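Long-range contacts in alpha-fucosidase GH29 (Fusarium graminearum, PDB 4PSR), which hydrolyses alpha-L-fucosides and probably removes alpha-1,6-linked fucose from the reducing-end N-acetylglucosamine of glycoprotein glycans: residues A[547-553]-A[579-585]; A[35-40]-A[90-94]. All blocks are in the same frame, centred on the assembly; numbering follows the deposited sequence. Where two conformers were deposited one is given.

The two contacts lie on opposite sides of the chain's centre. Their centres are about 54 Å apart and their nearest atoms about 41 Å, so they do not touch. Contact 2 comes first along the chain and closes before contact 1 opens. It joins two loops of the N-terminal fucosidase domain, one of them following strand 29-33, the first strand of the eight-stranded TIM barrel. Contact 1 pairs the two middle strands of a four-stranded antiparallel sheet at the C-terminal end of the chain. The two contacts share no helix, strand or sheet. Contact 2 belongs to the barrel that holds the bound fucose, and contact 1 to a separate, mainly beta C-terminal region beside a glycan attached to the protein.

Contact 1: A[547-553]-A[579-585]; sequences GTKATLF and SIVVSKI
Strands 548-553 and 579-584 run antiparallel, their axes 4.7 Å apart at closest and their directions at 162°. Thr548 with Lys584, Ala550 with Val582 and Leu552 with Ile580 are non-hydrogen-bonded pairs; the side chains of the first diverge. The hydrogen-bonded pairs alternate with these. Lys549 N to Ser583 O, Thr551 N to Val581 O and Phe553 N to Ser579 O are each 2.8 Å, with return bonds in all three pairs. Ile585 N also donates to Gly547 O, at 3.1 Å. Gly547 has a positive phi of 72°, which favours glycine. These are the middle strands of a four-stranded antiparallel sheet, with 562-565 beside 548-553 and 522-524 beside 579-584. Thr548 CG2 fits 3.6 Å from Val582 CG1 and 3.0 Å from Ser583 O. On one face Leu552 (m, t) sets CD2 3.8 Å from Ile580 CG1. Ala550 is small, and Ile542 and Val544 of strand 541-544, in another sheet, pack against its side chain; Ala550 CB is 4.3 Å from Ile580 CG2. The other face carries Lys549, Thr551, Phe553, Ser579, Val581 and Ser583. The Phe553 ring (chi1 m) stands off this face and tilts back so that CE1 is 3.7 Å from Val581 CG2. Phe553 CB sits 3.4 Å from Ser579 OG, which is hydrogen-bonded to Gly555 O and Phe558 N. Mannose units of a protein-attached glycan touch Thr551, Phe553 and Val581. A water bonds Thr551 OG1 at 2.8 Å and Val581 O at 2.9 Å. At the C-terminal Ile585, CG2 packs 4.1 Å from Lys549 CB.

Contact 2: A[35-40]-A[90-94]; sequences WGAFTT and VQFKP
This is a buried apolar contact between two loops of the TIM-barrel domain. Segment 35-40 follows barrel strand 29-33, and segment 90-94 precedes helix 105-114. No hydrogen bond joins the segments. Ala37 and Phe92 lie nearest, CA to CA 5.3 Å. Residues 37-40 have helical phi/psi, with bonds Thr39 N to Gly36 O (2.9 Å) and Thr40 N to Ala37 O (3.1 Å). Phe92 (chi1 t) points at this turn. Its ring edge meets the face of the six-membered ring of Trp35 (chi1 t, chi2 61°) in a T-shaped stack, centroids 5.3 Å apart and planes at 68°. Gly36 and Ala37 lie over one face of Phe92. Gly36 CA makes an off-centre CH-pi contact, 4.3 Å from the ring centroid, and Ala37 CA is 3.8 Å from Phe92 CG. Leu151 of helix 151-161 touches both Trp35 and Phe92. Pro94 CG presses on Trp35 CH2 at 3.6 Å. Thr40 OG1 (chi1 m) donates to Ala37 O at 2.8 Å and lies 3.3 Å from Phe92 CB.

Contact 1: A[547-553]-A[579-585]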
# COMPACT_ATOMS: atom_id res chain seq x y z
N GLY A 547 -14.35 -25.51 19.67
CA GLY A 547 -14.01 -25.89 18.30
C GLY A 547 -12.61 -25.48 17.87
O GLY A 547 -12.25 -25.60 16.70
N THR A 548 -11.79 -25.04 18.81
CA THR A 548 -10.46 -24.49 18.53
C THR A 548 -9.42 -25.09 19.47
O THR A 548 -9.75 -25.56 20.57
CB THR A 548 -10.46 -22.95 18.71
OG1 THR A 548 -11.66 -22.38 18.18
CG2 THR A 548 -9.27 -22.30 18.04
N LYS A 549 -8.17 -25.13 19.02
CA LYS A 549 -7.05 -25.39 19.91
C LYS A 549 -5.98 -24.32 19.69
O LYS A 549 -5.93 -23.68 18.62
CB LYS A 549 -6.47 -26.79 19.70
CG LYS A 549 -5.88 -27.05 18.33
CD LYS A 549 -5.26 -28.43 18.29
CE LYS A 549 -4.82 -28.81 16.89
NZ LYS A 549 -4.23 -30.17 16.84
N ALA A 550 -5.16 -24.08 20.70
CA ALA A 550 -4.03 -23.17 20.58
C ALA A 550 -2.76 -23.91 20.94
O ALA A 550 -2.74 -24.63 21.95
CB ALA A 550 -4.20 -21.94 21.47
N THR A 551 -1.71 -23.73 20.15
CA THR A 551 -0.42 -24.31 20.43
C THR A 551 0.54 -23.18 20.76
O THR A 551 0.73 -22.26 19.96
CB THR A 551 0.06 -25.14 19.23
OG1 THR A 551 -0.94 -26.11 18.93
CG2 THR A 551 1.36 -25.84 19.52
N LEU A 552 1.09 -23.22 21.97
CA LEU A 552 2.01 -22.20 22.45
C LEU A 552 3.42 -22.68 22.20
O LEU A 552 3.73 -23.83 22.50
CB LEU A 552 1.88 -21.99 23.96
CG LEU A 552 0.49 -21.73 24.51
CD1 LEU A 552 0.54 -21.54 26.03
CD2 LEU A 552 -0.06 -20.51 23.86
N PHE A 553 4.27 -21.80 21.67
CA PHE A 553 5.67 -22.10 21.45
C PHE A 553 6.56 -21.19 22.28
O PHE A 553 6.27 -20.01 22.42
CB PHE A 553 6.05 -21.87 19.98
CG PHE A 553 5.50 -22.90 19.04
CD1 PHE A 553 4.23 -22.77 18.52
CD2 PHE A 553 6.26 -23.99 18.67
CE1 PHE A 553 3.73 -23.71 17.65
CE2 PHE A 553 5.76 -24.93 17.80
CZ PHE A 553 4.49 -24.79 17.29
N SER A 579 5.36 -17.38 20.79
CA SER A 579 4.54 -17.41 19.58
C SER A 579 3.40 -18.41 19.74
O SER A 579 3.47 -19.33 20.58
CB SER A 579 5.40 -17.70 18.33
OG SER A 579 6.19 -18.87 18.48
N ILE A 580 2.34 -18.24 18.95
CA ILE A 580 1.12 -19.04 19.11
C ILE A 580 0.51 -19.41 17.77
O ILE A 580 0.47 -18.58 16.86
CB ILE A 580 0.04 -18.26 19.92
CG1 ILE A 580 0.59 -17.84 21.30
CG2 ILE A 580 -1.25 -19.09 20.05
CD1 ILE A 580 -0.31 -16.85 22.05
N VAL A 581 0.04 -20.66 17.64
CA VAL A 581 -0.71 -21.11 16.47
C VAL A 581 -2.11 -21.48 16.91
O VAL A 581 -2.28 -22.33 17.79
CB VAL A 581 -0.06 -22.34 15.81
CG1 VAL A 581 -0.88 -22.83 14.60
CG2 VAL A 581 1.36 -22.02 15.40
N VAL A 582 -3.11 -20.84 16.32
CA VAL A 582 -4.49 -21.08 16.69
C VAL A 582 -5.12 -21.85 15.53
O VAL A 582 -5.05 -21.42 14.38
CB VAL A 582 -5.19 -19.75 16.94
CG1 VAL A 582 -6.61 -19.98 17.41
CG2 VAL A 582 -4.39 -18.95 17.99
N SER A 583 -5.71 -23.01 15.84
CA SER A 583 -6.19 -23.94 14.81
C SER A 583 -7.62 -24.40 15.12
O SER A 583 -8.06 -24.39 16.27
CB SER A 583 -5.28 -25.17 14.74
OG SER A 583 -3.90 -24.81 14.65
N LYS A 584 -8.34 -24.78 14.07
CA LYS A 584 -9.61 -25.44 14.22
C LYS A 584 -9.34 -26.87 14.56
O LYS A 584 -8.44 -27.51 13.99
CB LYS A 584 -10.42 -25.37 12.92
CG LYS A 584 -11.63 -24.45 13.00
CD LYS A 584 -12.38 -24.38 11.68
CE LYS A 584 -13.70 -25.15 11.74
NZ LYS A 584 -14.71 -24.47 12.60
N ILE A 585 -10.07 -27.39 15.53
CA ILE A 585 -10.21 -28.81 15.61
C ILE A 585 -11.29 -29.05 14.57
O ILE A 585 -11.20 -30.01 13.86
CB ILE A 585 -10.61 -29.34 17.01
CG1 ILE A 585 -12.05 -28.96 17.32
CG2 ILE A 585 -9.63 -28.84 18.08
CD1 ILE A 585 -12.50 -29.37 18.70
OXT ILE A 585 -12.23 -28.29 14.34
O HOH W 1 -14.45 -26.32 15.01
O HOH W 2 -2.81 -25.09 17.13

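Contact 2: A[35-40]-A[90-94]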
# COMPACT_ATOMS: atom_id res chain seq x y z
N TRP A 35 3.25 7.66 -14.88
CA TRP A 35 3.23 8.56 -16.02
C TRP A 35 4.64 8.72 -16.50
O TRP A 35 5.52 9.08 -15.73
CB TRP A 35 2.67 9.92 -15.61
CG TRP A 35 2.57 10.92 -16.73
CD1 TRP A 35 1.83 10.82 -17.87
CD2 TRP A 35 3.24 12.18 -16.78
NE1 TRP A 35 2.01 11.94 -18.63
CE2 TRP A 35 2.86 12.79 -17.98
CE3 TRP A 35 4.12 12.83 -15.93
CZ2 TRP A 35 3.33 14.06 -18.35
CZ3 TRP A 35 4.58 14.10 -16.28
CH2 TRP A 35 4.18 14.69 -17.48
N GLY A 36 4.88 8.44 -17.77
CA GLY A 36 6.22 8.56 -18.31
C GLY A 36 6.28 8.24 -19.80
O GLY A 36 5.27 8.23 -20.45
N ALA A 37 7.48 7.99 -20.30
CA ALA A 37 7.63 7.67 -21.71
C ALA A 37 6.91 6.37 -22.06
O ALA A 37 6.52 6.17 -23.20
CB ALA A 37 9.10 7.57 -22.10
N PHE A 38 6.69 5.50 -21.07
CA PHE A 38 5.93 4.27 -21.29
C PHE A 38 4.47 4.57 -21.57
O PHE A 38 3.75 3.70 -22.09
CB PHE A 38 6.06 3.31 -20.10
CG PHE A 38 5.79 3.96 -18.76
CD1 PHE A 38 4.48 4.22 -18.32
CD2 PHE A 38 6.85 4.34 -17.95
CE1 PHE A 38 4.26 4.87 -17.11
CE2 PHE A 38 6.61 4.98 -16.71
CZ PHE A 38 5.32 5.24 -16.32
N THR A 39 4.01 5.79 -21.27
CA THR A 39 2.64 6.18 -21.54
C THR A 39 2.44 6.64 -23.00
O THR A 39 1.31 6.75 -23.47
CB THR A 39 2.20 7.34 -20.58
OG1 THR A 39 2.58 7.02 -19.23
CG2 THR A 39 0.71 7.59 -20.65
N THR A 40 3.54 6.98 -23.68
CA THR A 40 3.45 7.63 -24.99
C THR A 40 2.54 6.88 -25.99
O THR A 40 1.69 7.49 -26.64
CB THR A 40 4.83 7.85 -25.61
OG1 THR A 40 5.74 8.39 -24.64
CG2 THR A 40 4.74 8.81 -26.78
N VAL A 90 5.97 11.72 -33.08
CA VAL A 90 5.62 11.08 -31.82
C VAL A 90 6.76 11.25 -30.84
O VAL A 90 7.91 10.95 -31.14
CB VAL A 90 5.31 9.58 -32.04
CG1 VAL A 90 5.12 8.85 -30.70
CG2 VAL A 90 4.08 9.42 -32.92
N GLN A 91 6.45 11.74 -29.63
CA GLN A 91 7.45 11.86 -28.57
C GLN A 91 6.78 12.09 -27.23
O GLN A 91 5.78 12.79 -27.14
CB GLN A 91 8.42 13.02 -28.86
CG GLN A 91 9.66 13.03 -28.01
CD GLN A 91 10.63 14.13 -28.34
OE1 GLN A 91 10.24 15.15 -28.94
NE2 GLN A 91 11.89 13.95 -27.97
N PHE A 92 7.36 11.54 -26.18
CA PHE A 92 6.98 11.93 -24.82
C PHE A 92 7.50 13.37 -24.63
O PHE A 92 8.72 13.59 -24.51
CB PHE A 92 7.59 11.00 -23.77
CG PHE A 92 7.23 11.39 -22.36
CD1 PHE A 92 5.92 11.30 -21.93
CD2 PHE A 92 8.20 11.84 -21.48
CE1 PHE A 92 5.56 11.69 -20.62
CE2 PHE A 92 7.85 12.22 -20.19
CZ PHE A 92 6.54 12.13 -19.76
N LYS A 93 6.59 14.33 -24.62
CA LYS A 93 6.96 15.75 -24.62
C LYS A 93 5.82 16.60 -24.06
O LYS A 93 5.20 17.39 -24.77
CB LYS A 93 7.34 16.19 -26.04
CG LYS A 93 7.99 17.57 -26.10
CD LYS A 93 8.55 17.84 -27.48
CE LYS A 93 9.05 19.26 -27.62
NZ LYS A 93 9.63 19.49 -28.98
N PRO A 94 5.51 16.42 -22.77
CA PRO A 94 4.47 17.25 -22.17
C PRO A 94 4.92 18.71 -22.19
O PRO A 94 6.08 19.01 -22.00
CB PRO A 94 4.39 16.74 -20.72
CG PRO A 94 5.72 16.05 -20.47
CD PRO A 94 6.07 15.46 -21.81